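Local coordinates for Pdx2 protein (Plasmodium falciparum, PDB 2ABW) that hydrolyses glutamine to glutamate and ammonia, the ammonia being channelled to the partner synthase Pdx1 for making pyridoxal 5'-phosphate (vitamin B6), at residues E3-L9 with C44-P50; G113-I117 with V185-L191. One frame throughout, in Å; residues are numbered along the deposited sequence.

Both contacts reach the large mixed sheet of this class I glutaminase: contact 1 lies within it, contact 2 joins it to the smaller three-stranded sheet. In contact 1 two neighbouring parallel strands, 4-9 and 46-49, pair edge to edge; in contact 2 the hairpin of strands 180-187 and 190-193 carries the smaller sheet on one face through strand 115-120. Strand 83-86 lies between strands 46-49 and 190-193. The centres of the contacts are 16 Å apart and their nearest atoms about 7 Å, so they do not touch. Between side chains, Pro-50 of contact 1 is about 7 Å from the nucleophile Cys-87 and about 6 Å from Glu-198 of the charge relay, whereas Leu-115 of contact 2 is about 11 Å from Cys-87.

Contact 1: E3-L9 with C44-P50; sequences EITIGVL and CDGLVIP
Strands 4-9 and 46-49 run parallel, their axes 4.6 Å apart at closest and inclined by 23°, with Ile-6, Gly-7 and Val-8 opposite Gly-46, Leu-47 and Val-48. Gly-7 N donates to Gly-46 O (2.9 Å), Val-48 N to Gly-7 O (2.8 Å) and Leu-9 N to Val-48 O (2.9 Å). Before the strand, Asp-45 N reaches Thr-5 O (2.8 Å), and the m rotamer of Asp-45 lets OD2 accept from Thr-5 N (2.9 Å), standing in for a backbone carbonyl. Gly-7 suits its place because a CB there would clash with Cys-44 SG, 3.6 Å from Gly-7 CA. Beta-branched Ile-6 (m,t), Val-8 (t) and Val-48 (t) share a face, with Ile-6 CG2 4.0 Å from Val-48 CG2; Leu-9 (t,p) brings CD2 to 3.9 Å from Ile-49 CG2. Such parallel pairing is characteristic of an alpha/beta core. Helix 16-23 covers the Ile-6/Val-8/Val-48 face, helix 204-219 meets Ile-4 and its Lys-217 forms a salt bridge with Asp-45 OD1, and strands 30-35 and 83-86 flank the pair.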
ATOM      1  N   GLU A   3      14.863   0.090 -17.329  1.00 26.09           N
ATOM      2  CA  GLU A   3      15.042   0.738 -16.033  1.00 25.12           C
ATOM      3  C   GLU A   3      13.638   0.856 -15.441  1.00 24.25           C
ATOM      4  O   GLU A   3      12.796   1.528 -16.051  1.00 28.08           O
ATOM      5  CB  GLU A   3      15.562   2.139 -16.179  1.00 27.24           C
ATOM      6  CG  GLU A   3      16.974   2.214 -16.773  1.00 32.41           C
ATOM      7  CD  GLU A   3      17.951   2.181 -15.656  1.00 41.65           C
ATOM      8  OE1 GLU A   3      17.798   3.095 -14.796  1.00 44.10           O
ATOM      9  OE2 GLU A   3      18.824   1.281 -15.654  1.00 47.93           O
ATOM     10  N   ILE A   4      13.418   0.346 -14.238  1.00 18.88           N
ATOM     11  CA  ILE A   4      12.142   0.494 -13.532  1.00 19.63           C
ATOM     12  C   ILE A   4      12.402   1.381 -12.327  1.00 18.29           C
ATOM     13  O   ILE A   4      13.388   1.194 -11.595  1.00 19.30           O
ATOM     14  CB  ILE A   4      11.727  -0.893 -12.986  0.60 20.13           C
ATOM     15  CG1 ILE A   4      11.299  -1.792 -14.156  0.60 24.14           C
ATOM     16  CG2 ILE A   4      10.660  -0.733 -11.880  0.60 19.83           C
ATOM     17  CD1 ILE A   4      10.109  -1.291 -14.834  0.60 25.49           C
ATOM     18  N   THR A   5      11.550   2.430 -12.152  1.00 17.41           N
ATOM     19  CA  THR A   5      11.625   3.328 -11.014  1.00 16.41           C
ATOM     20  C   THR A   5      10.378   3.176 -10.147  1.00 16.16           C
ATOM     21  O   THR A   5       9.253   3.341 -10.642  1.00 17.46           O
ATOM     22  CB  THR A   5      11.737   4.790 -11.452  1.00 18.19           C
ATOM     23  OG1 THR A   5      12.942   4.897 -12.245  1.00 20.86           O
ATOM     24  CG2 THR A   5      11.811   5.727 -10.204  1.00 18.95           C
ATOM     25  N   ILE A   6      10.591   2.812  -8.900  1.00 16.27           N
ATOM     26  CA  ILE A   6       9.534   2.767  -7.924  1.00 15.42           C
ATOM     27  C   ILE A   6       9.759   3.893  -6.935  1.00 14.56           C
ATOM     28  O   ILE A   6      10.868   4.064  -6.419  1.00 15.88           O
ATOM     29  CB  ILE A   6       9.405   1.397  -7.202  1.00 16.51           C
ATOM     30  CG1 ILE A   6       8.990   0.396  -8.265  1.00 14.72           C
ATOM     31  CG2 ILE A   6       8.426   1.536  -6.038  1.00 16.97           C
ATOM     32  CD1 ILE A   6       8.940  -1.062  -7.773  1.00 16.67           C
ATOM     33  N   GLY A   7       8.720   4.659  -6.682  1.00 13.23           N
ATOM     34  CA  GLY A   7       8.818   5.750  -5.712  1.00 13.71           C
ATOM     35  C   GLY A   7       8.215   5.354  -4.403  1.00 15.12           C
ATOM     36  O   GLY A   7       7.304   4.454  -4.325  1.00 15.06           O
ATOM     37  N   VAL A   8       8.712   5.964  -3.332  1.00 14.03           N
ATOM     38  CA  VAL A   8       8.147   5.813  -1.972  1.00 15.86           C
ATOM     39  C   VAL A   8       7.760   7.174  -1.467  1.00 16.98           C
ATOM     40  O   VAL A   8       8.573   8.070  -1.370  1.00 16.02           O
ATOM     41  CB  VAL A   8       9.089   5.114  -0.995  1.00 17.06           C
ATOM     42  CG1 VAL A   8       8.448   4.989   0.427  1.00 16.46           C
ATOM     43  CG2 VAL A   8       9.418   3.699  -1.502  1.00 15.58           C
ATOM     44  N   LEU A   9       6.474   7.385  -1.193  1.00 16.43           N
ATOM     45  CA  LEU A   9       5.993   8.700  -0.675  0.70 17.60           C
ATOM     46  C   LEU A   9       6.755   8.955   0.626  0.70 18.84           C
ATOM     47  O   LEU A   9       6.888   8.062   1.460  0.70 18.06           O
ATOM     48  CB  LEU A   9       4.470   8.619  -0.485  1.00 16.50           C
ATOM     49  CG  LEU A   9       3.916  10.035  -0.208  1.00 19.64           C
ATOM     50  CD1 LEU A   9       3.868  10.927  -1.452  1.00 21.61           C
ATOM     51  CD2 LEU A   9       2.493   9.928   0.374  1.00 23.09           C
ATOM     52  N   CYS A  44       7.926   8.106 -11.774  1.00 16.60           N
ATOM     53  CA  CYS A  44       7.658   6.790 -11.141  1.00 15.91           C
ATOM     54  C   CYS A  44       6.891   5.901 -12.112  1.00 16.39           C
ATOM     55  O   CYS A  44       5.877   6.316 -12.615  1.00 17.94           O
ATOM     56  CB  CYS A  44       6.771   6.880  -9.868  1.00 16.59           C
ATOM     57  SG  CYS A  44       7.774   7.640  -8.550  1.00 20.83           S
ATOM     58  N   ASP A  45       7.287   4.603 -12.214  1.00 15.43           N
ATOM     59  CA  ASP A  45       6.492   3.618 -12.881  1.00 14.86           C
ATOM     60  C   ASP A  45       5.476   2.975 -11.888  1.00 16.65           C
ATOM     61  O   ASP A  45       4.484   2.391 -12.298  1.00 17.55           O
ATOM     62  CB  ASP A  45       7.437   2.517 -13.327  1.00 15.82           C
ATOM     63  CG  ASP A  45       8.402   2.969 -14.385  1.00 16.70           C
ATOM     64  OD1 ASP A  45       7.968   3.693 -15.329  1.00 19.41           O
ATOM     65  OD2 ASP A  45       9.620   2.687 -14.348  1.00 18.37           O
ATOM     66  N   GLY A  46       5.800   3.007 -10.600  1.00 15.38           N
ATOM     67  CA  GLY A  46       4.887   2.576  -9.523  1.00 15.32           C
ATOM     68  C   GLY A  46       5.170   3.335  -8.256  1.00 14.80           C
ATOM     69  O   GLY A  46       6.280   3.970  -8.132  1.00 15.31           O
ATOM     70  N   LEU A  47       4.270   3.310  -7.285  1.00 13.71           N
ATOM     71  CA  LEU A  47       4.442   4.148  -6.059  1.00 14.44           C
ATOM     72  C   LEU A  47       4.014   3.301  -4.850  1.00 14.08           C
ATOM     73  O   LEU A  47       3.011   2.556  -4.922  1.00 14.33           O
ATOM     74  CB  LEU A  47       3.538   5.385  -6.160  1.00 14.44           C
ATOM     75  CG  LEU A  47       3.536   6.274  -4.966  1.00 15.58           C
ATOM     76  CD1 LEU A  47       4.850   6.990  -4.887  1.00 15.19           C
ATOM     77  CD2 LEU A  47       2.326   7.260  -4.965  1.00 15.87           C
ATOM     78  N   VAL A  48       4.778   3.458  -3.762  1.00 13.74           N
ATOM     79  CA  VAL A  48       4.406   2.913  -2.475  1.00 14.56           C
ATOM     80  C   VAL A  48       4.011   4.062  -1.564  1.00 14.95           C
ATOM     81  O   VAL A  48       4.781   5.094  -1.432  1.00 15.66           O
ATOM     82  CB  VAL A  48       5.594   2.181  -1.850  1.00 14.69           C
ATOM     83  CG1 VAL A  48       5.156   1.627  -0.509  1.00 19.43           C
ATOM     84  CG2 VAL A  48       6.087   1.095  -2.810  1.00 15.58           C
ATOM     85  N   ILE A  49       2.844   3.939  -0.889  1.00 15.45           N
ATOM     86  CA  ILE A  49       2.433   4.886   0.141  1.00 15.51           C
ATOM     87  C   ILE A  49       2.460   4.153   1.457  1.00 17.53           C
ATOM     88  O   ILE A  49       1.561   3.381   1.670  1.00 18.26           O
ATOM     89  CB  ILE A  49       1.080   5.479  -0.158  1.00 17.30           C
ATOM     90  CG1 ILE A  49       1.121   6.228  -1.515  1.00 18.87           C
ATOM     91  CG2 ILE A  49       0.727   6.508   0.994  1.00 19.55           C
ATOM     92  CD1 ILE A  49      -0.102   7.140  -1.915  1.00 22.10           C
ATOM     93  N   PRO A  50       3.427   4.435   2.316  1.00 17.14           N
ATOM     94  CA  PRO A  50       3.459   3.817   3.634  1.00 19.25           C
ATOM     95  C   PRO A  50       2.880   4.764   4.689  1.00 22.89           C
ATOM     96  O   PRO A  50       2.221   5.691   4.330  1.00 25.29           O
ATOM     97  CB  PRO A  50       4.933   3.499   3.745  1.00 21.06           C
ATOM     98  CG  PRO A  50       5.604   4.784   3.181  1.00 19.82           C
ATOM     99  CD  PRO A  50       4.661   5.211   2.050  1.00 18.76           C
TER

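Contact 2: G113-I117 with V185-L191; sequences GGLDI and VEQNNCL
A beta-hairpin with a two-residue loop, a type II' turn from Gln-187 to Cys-190, docks against the start of strand 115-120 and so joins the large and small sheets of the glutaminase domain. The turn is held by Gln-187 N to Cys-190 O (2.8 Å) and Cys-190 N to Gln-187 O (2.9 Å). Strands 115-117 and 185-187 lie at 124°, 7.4 Å apart at closest, too far for strand pairing, so side chains meet side chains or backbone. Leu-115 (m,t) inserts its branched apolar end, CD1 3.9 Å from Val-185 CG2 and CD2 3.7 Å from Cys-190 CB; Ile-117 (p,t) adds CD1 at 4.2 Å from Val-185 CG2. Gly-114, at phi 131°, takes a conformation that would jam a CB, which would also strike Cys-190 SG. A water bridges Gly-114 O (2.7 Å) and Asn-188 ND2 (3.1 Å). Extended Gln-187 (t,t) has an amide that both accepts and donates, suiting Asp-116, the centre of an inverse gamma turn: Asp-116 N donates to Gln-187 OE1 at 2.7 Å, and Gln-187 NE2 to Asp-116 OD2 at 3.0 Å.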
ATOM      1  N   GLY A 113      -8.696   6.636  -2.938  1.00 18.20           N
ATOM      2  CA  GLY A 113      -9.452   5.559  -3.608  1.00 16.63           C
ATOM      3  C   GLY A 113      -8.544   4.525  -4.285  1.00 15.99           C
ATOM      4  O   GLY A 113      -7.314   4.696  -4.287  1.00 17.68           O
ATOM      5  N   GLY A 114      -9.206   3.452  -4.813  1.00 15.33           N
ATOM      6  CA  GLY A 114      -8.455   2.431  -5.591  1.00 15.64           C
ATOM      7  C   GLY A 114      -8.776   1.012  -5.110  1.00 16.64           C
ATOM      8  O   GLY A 114      -8.724   0.075  -5.866  1.00 18.24           O
ATOM      9  N   LEU A 115      -9.075   0.876  -3.822  1.00 16.36           N
ATOM     10  CA  LEU A 115      -9.539  -0.404  -3.254  1.00 15.38           C
ATOM     11  C   LEU A 115     -10.986  -0.257  -2.765  1.00 15.36           C
ATOM     12  O   LEU A 115     -11.239   0.575  -1.859  1.00 16.14           O
ATOM     13  CB  LEU A 115      -8.621  -0.793  -2.070  1.00 16.41           C
ATOM     14  CG  LEU A 115      -7.162  -1.067  -2.453  1.00 17.46           C
ATOM     15  CD1 LEU A 115      -6.359  -1.228  -1.215  1.00 17.06           C
ATOM     16  CD2 LEU A 115      -7.087  -2.225  -3.388  1.00 17.65           C
ATOM     17  N   ASP A 116     -11.854  -1.034  -3.351  1.00 16.09           N
ATOM     18  CA  ASP A 116     -13.316  -0.996  -2.987  1.00 17.92           C
ATOM     19  C   ASP A 116     -13.523  -1.847  -1.749  1.00 17.13           C
ATOM     20  O   ASP A 116     -14.056  -2.945  -1.795  1.00 17.68           O
ATOM     21  CB  ASP A 116     -14.204  -1.332  -4.134  1.00 18.89           C
ATOM     22  CG  ASP A 116     -14.159  -0.239  -5.231  1.00 24.89           C
ATOM     23  OD1 ASP A 116     -13.842   0.971  -4.954  1.00 34.77           O
ATOM     24  OD2 ASP A 116     -14.327  -0.638  -6.394  1.00 30.11           O
ATOM     25  N   ILE A 117     -13.062  -1.272  -0.624  1.00 15.62           N
ATOM     26  CA  ILE A 117     -13.186  -1.907   0.673  1.00 16.91           C
ATOM     27  C   ILE A 117     -13.571  -0.869   1.716  1.00 16.97           C
ATOM     28  O   ILE A 117     -13.413   0.302   1.565  1.00 16.57           O
ATOM     29  CB  ILE A 117     -11.843  -2.538   1.107  1.00 16.72           C
ATOM     30  CG1 ILE A 117     -10.736  -1.476   1.371  1.00 16.26           C
ATOM     31  CG2 ILE A 117     -11.426  -3.595   0.082  1.00 16.33           C
ATOM     32  CD1 ILE A 117      -9.325  -2.039   1.641  1.00 16.95           C
ATOM     33  N   VAL A 185      -5.070  -7.154  -0.033  1.00 15.20           N
ATOM     34  CA  VAL A 185      -6.038  -7.172  -1.139  1.00 15.17           C
ATOM     35  C   VAL A 185      -5.394  -6.571  -2.368  1.00 15.91           C
ATOM     36  O   VAL A 185      -4.451  -5.760  -2.249  1.00 15.72           O
ATOM     37  CB  VAL A 185      -7.316  -6.357  -0.805  1.00 16.72           C
ATOM     38  CG1 VAL A 185      -8.133  -7.129   0.265  1.00 15.26           C
ATOM     39  CG2 VAL A 185      -7.069  -4.935  -0.357  1.00 16.63           C
ATOM     40  N   GLU A 186      -5.928  -6.925  -3.516  1.00 15.90           N
ATOM     41  CA  GLU A 186      -5.434  -6.369  -4.768  1.00 15.16           C
ATOM     42  C   GLU A 186      -6.628  -6.083  -5.655  1.00 16.89           C
ATOM     43  O   GLU A 186      -7.534  -6.926  -5.801  1.00 17.56           O
ATOM     44  CB  GLU A 186      -4.452  -7.379  -5.402  1.00 15.64           C
ATOM     45  CG  GLU A 186      -3.723  -6.801  -6.653  1.00 15.95           C
ATOM     46  CD  GLU A 186      -2.541  -7.671  -7.078  1.00 17.73           C
ATOM     47  OE1 GLU A 186      -2.477  -8.854  -6.631  1.00 20.34           O
ATOM     48  OE2 GLU A 186      -1.755  -7.263  -7.918  1.00 20.27           O
ATOM     49  N   GLN A 187      -6.637  -4.948  -6.316  1.00 14.73           N
ATOM     50  CA  GLN A 187      -7.767  -4.593  -7.199  1.00 16.02           C
ATOM     51  C   GLN A 187      -7.156  -3.788  -8.350  1.00 15.95           C
ATOM     52  O   GLN A 187      -6.634  -2.715  -8.091  1.00 16.00           O
ATOM     53  CB  GLN A 187      -8.819  -3.731  -6.516  1.00 16.76           C
ATOM     54  CG  GLN A 187     -10.035  -3.490  -7.433  1.00 17.64           C
ATOM     55  CD  GLN A 187     -11.088  -2.723  -6.782  1.00 17.58           C
ATOM     56  OE1 GLN A 187     -10.993  -2.373  -5.580  1.00 19.85           O
ATOM     57  NE2 GLN A 187     -12.128  -2.375  -7.586  1.00 20.78           N
ATOM     58  N   ASN A 188      -7.213  -4.364  -9.552  1.00 16.08           N
ATOM     59  CA  ASN A 188      -6.666  -3.669 -10.728  1.00 15.01           C
ATOM     60  C   ASN A 188      -5.203  -3.310 -10.390  1.00 14.89           C
ATOM     61  O   ASN A 188      -4.469  -4.200  -9.917  1.00 16.78           O
ATOM     62  CB  ASN A 188      -7.489  -2.462 -11.099  1.00 17.69           C
ATOM     63  CG  ASN A 188      -8.950  -2.754 -11.359  1.00 20.76           C
ATOM     64  OD1 ASN A 188      -9.241  -3.595 -12.165  1.00 24.81           O
ATOM     65  ND2 ASN A 188      -9.866  -2.084 -10.607  1.00 26.36           N
ATOM     66  N   ASN A 189      -4.810  -2.042 -10.544  1.00 14.71           N
ATOM     67  CA  ASN A 189      -3.458  -1.600 -10.298  1.00 14.89           C
ATOM     68  C   ASN A 189      -3.042  -1.330  -8.849  1.00 14.76           C
ATOM     69  O   ASN A 189      -1.917  -0.877  -8.571  1.00 15.63           O
ATOM     70  CB  ASN A 189      -3.180  -0.340 -11.115  1.00 14.03           C
ATOM     71  CG  ASN A 189      -4.172   0.757 -10.864  1.00 16.31           C
ATOM     72  OD1 ASN A 189      -5.371   0.548 -11.003  1.00 17.64           O
ATOM     73  ND2 ASN A 189      -3.686   2.001 -10.527  1.00 15.40           N
ATOM     74  N   CYS A 190      -3.947  -1.600  -7.906  1.00 14.71           N
ATOM     75  CA  CYS A 190      -3.777  -1.303  -6.500  1.00 14.80           C
ATOM     76  C   CYS A 190      -3.567  -2.503  -5.600  1.00 14.81           C
ATOM     77  O   CYS A 190      -4.267  -3.494  -5.714  1.00 15.89           O
ATOM     78  CB  CYS A 190      -5.004  -0.569  -5.969  1.00 14.52           C
ATOM     79  SG  CYS A 190      -5.332   1.009  -6.856  1.00 18.73           S
ATOM     80  N   LEU A 191      -2.592  -2.402  -4.713  1.00 15.28           N
ATOM     81  CA  LEU A 191      -2.296  -3.415  -3.740  1.00 14.57           C
ATOM     82  C   LEU A 191      -2.377  -2.774  -2.421  1.00 14.28           C
ATOM     83  O   LEU A 191      -1.882  -1.662  -2.203  1.00 14.97           O
ATOM     84  CB  LEU A 191      -0.859  -3.940  -3.962  1.00 14.68           C
ATOM     85  CG  LEU A 191      -0.246  -4.882  -2.958  1.00 16.13           C
ATOM     86  CD1 LEU A 191      -1.025  -6.244  -2.984  1.00 17.25           C
ATOM     87  CD2 LEU A 191       1.227  -5.104  -3.259  1.00 16.75           C
TER
HETATM   88  O   HOH W   1      -8.910   0.010  -8.537  1.00 24.39           O